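Local coordinates for tail spike protein gp49 (Pseudomonas phage LKA1, PDB 4RU4) that serves as the phage's trimeric tailspike, a lyase that probably cleaves the O-specific polysaccharide of its Pseudomonas host during virus entry, at residues C316-D321 / C338-C343. Sequence-based numbering, arbitrary orientation.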
# COMPACT_ATOMS: atom_id res chain seq x y z
N CYS B 316 -1.37 -11.25 -0.12
CA CYS B 316 -1.83 -12.61 -0.45
C CYS B 316 -2.44 -12.71 -1.84
O CYS B 316 -2.90 -11.71 -2.40
CB CYS B 316 -2.90 -13.07 0.55
SG CYS B 316 -2.33 -13.20 2.28
N THR B 317 -2.44 -13.91 -2.39
CA THR B 317 -3.24 -14.23 -3.58
C THR B 317 -4.31 -15.23 -3.14
O THR B 317 -3.99 -16.27 -2.53
CB THR B 317 -2.39 -14.84 -4.74
OG1 THR B 317 -1.54 -13.82 -5.27
CG2 THR B 317 -3.29 -15.34 -5.89
N LEU B 318 -5.56 -14.91 -3.43
CA LEU B 318 -6.70 -15.69 -2.97
C LEU B 318 -7.53 -16.14 -4.18
O LEU B 318 -7.75 -15.34 -5.11
CB LEU B 318 -7.59 -14.86 -2.01
CG LEU B 318 -6.87 -14.09 -0.88
CD1 LEU B 318 -7.93 -13.38 -0.00
CD2 LEU B 318 -6.05 -15.02 -0.04
N ARG B 319 -7.97 -17.38 -4.15
CA ARG B 319 -8.87 -17.96 -5.16
C ARG B 319 -9.97 -18.77 -4.49
O ARG B 319 -9.76 -19.35 -3.41
CB ARG B 319 -8.11 -18.87 -6.13
CG ARG B 319 -7.07 -18.15 -7.00
CD ARG B 319 -6.26 -19.19 -7.84
NE ARG B 319 -5.40 -18.54 -8.85
CZ ARG B 319 -4.15 -18.14 -8.63
NH1 ARG B 319 -3.57 -18.29 -7.44
NH2 ARG B 319 -3.47 -17.56 -9.62
N ASN B 320 -11.15 -18.79 -5.11
CA ASN B 320 -12.23 -19.65 -4.65
C ASN B 320 -12.86 -20.39 -5.84
O ASN B 320 -12.40 -20.24 -6.97
CB ASN B 320 -13.27 -18.89 -3.77
CG ASN B 320 -14.30 -18.09 -4.60
OD1 ASN B 320 -14.09 -17.80 -5.79
ND2 ASN B 320 -15.42 -17.73 -3.96
N ASP B 321 -13.89 -21.18 -5.56
CA ASP B 321 -14.65 -21.85 -6.61
C ASP B 321 -15.68 -20.84 -7.11
O ASP B 321 -16.63 -20.51 -6.40
CB ASP B 321 -15.37 -23.06 -5.99
CG ASP B 321 -16.23 -23.83 -7.00
OD1 ASP B 321 -16.42 -23.37 -8.14
OD2 ASP B 321 -16.74 -24.92 -6.64
N CYS B 338 -11.07 -3.81 10.06
CA CYS B 338 -10.23 -4.84 9.45
C CYS B 338 -10.03 -4.50 7.98
O CYS B 338 -10.78 -3.70 7.43
CB CYS B 338 -10.91 -6.19 9.54
SG CYS B 338 -11.06 -6.88 11.20
N SER B 339 -9.04 -5.13 7.33
CA SER B 339 -8.79 -4.80 5.92
C SER B 339 -8.06 -5.90 5.17
O SER B 339 -7.41 -6.77 5.79
CB SER B 339 -7.97 -3.49 5.79
OG SER B 339 -6.74 -3.54 6.52
N TYR B 340 -8.21 -5.87 3.84
CA TYR B 340 -7.31 -6.56 2.90
C TYR B 340 -6.47 -5.47 2.23
O TYR B 340 -6.99 -4.43 1.82
CB TYR B 340 -8.09 -7.35 1.82
CG TYR B 340 -8.78 -8.61 2.33
CD1 TYR B 340 -9.98 -8.54 3.01
CD2 TYR B 340 -8.23 -9.88 2.11
CE1 TYR B 340 -10.62 -9.70 3.49
CE2 TYR B 340 -8.88 -11.04 2.59
CZ TYR B 340 -10.06 -10.93 3.27
OH TYR B 340 -10.69 -12.05 3.75
N GLU B 341 -5.16 -5.69 2.10
CA GLU B 341 -4.26 -4.71 1.52
C GLU B 341 -3.24 -5.44 0.64
O GLU B 341 -2.72 -6.48 1.05
CB GLU B 341 -3.52 -3.97 2.65
CG GLU B 341 -4.53 -3.23 3.55
CD GLU B 341 -3.97 -2.65 4.84
OE1 GLU B 341 -2.76 -2.83 5.12
OE2 GLU B 341 -4.77 -2.04 5.60
N ASN B 342 -3.00 -4.91 -0.55
CA ASN B 342 -2.02 -5.48 -1.47
C ASN B 342 -2.30 -6.95 -1.76
O ASN B 342 -1.37 -7.74 -1.77
CB ASN B 342 -0.60 -5.36 -0.93
CG ASN B 342 -0.21 -3.92 -0.63
OD1 ASN B 342 0.19 -3.60 0.48
ND2 ASN B 342 -0.29 -3.06 -1.62
N CYS B 343 -3.57 -7.29 -1.97
CA CYS B 343 -3.97 -8.66 -2.27
C CYS B 343 -4.48 -8.78 -3.70
O CYS B 343 -5.13 -7.85 -4.22
CB CYS B 343 -5.08 -9.11 -1.30
SG CYS B 343 -4.47 -9.38 0.40
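Cys316 and Cys343 sit side by side where two successive coils of a right-handed parallel beta-helix, the fold of the pectin lyase-like family, turn the same corner. Going outward, Cys343 meets first the carbonyl and then the amide of Cys316. Its CA lies 3.2 Å from Cys316 O, a CA-H...O contact bent to 129° at the hydrogen. CB passes 3.6 Å from that same Cys316 O. The tip, SG, is swung to the side of its own backbone N (chi1 -71°), and there it takes a weak hydrogen bond from Cys316 N, 3.7 Å long but fairly straight at 159°. Flanking it, Cys316 CB comes to 4.0 Å of Cys343 SG. The two cysteines are not joined by a disulfide: Cys316 SG and Cys343 SG stand 4.8 Å apart.

Further along, the two chains diverge around the corner, and Leu318 and Tyr340 meet on its inner side. Leu318 offers one methyl: CD1 stands 3.6 Å from Tyr340 CE2, at a slant to the ring. Beyond this touch the tyrosine runs on through the core, its ring nearly parallel to that of Tyr358 one coil on, while its OH hydrogen-bonds to Asp330 O. Glu341 forms salt bridges with Arg314 and Arg359, and Arg319 reaches Asp280 of a second subunit, tying this corner into the trimer.

Strand 317-320 runs parallel between 287-290 and 344-345, whereas 338-341 belongs to another face, parallel between 312-314 and 356-359; the contact therefore joins two adjacent faces of the beta-helix, from successive coils, at the corner between them.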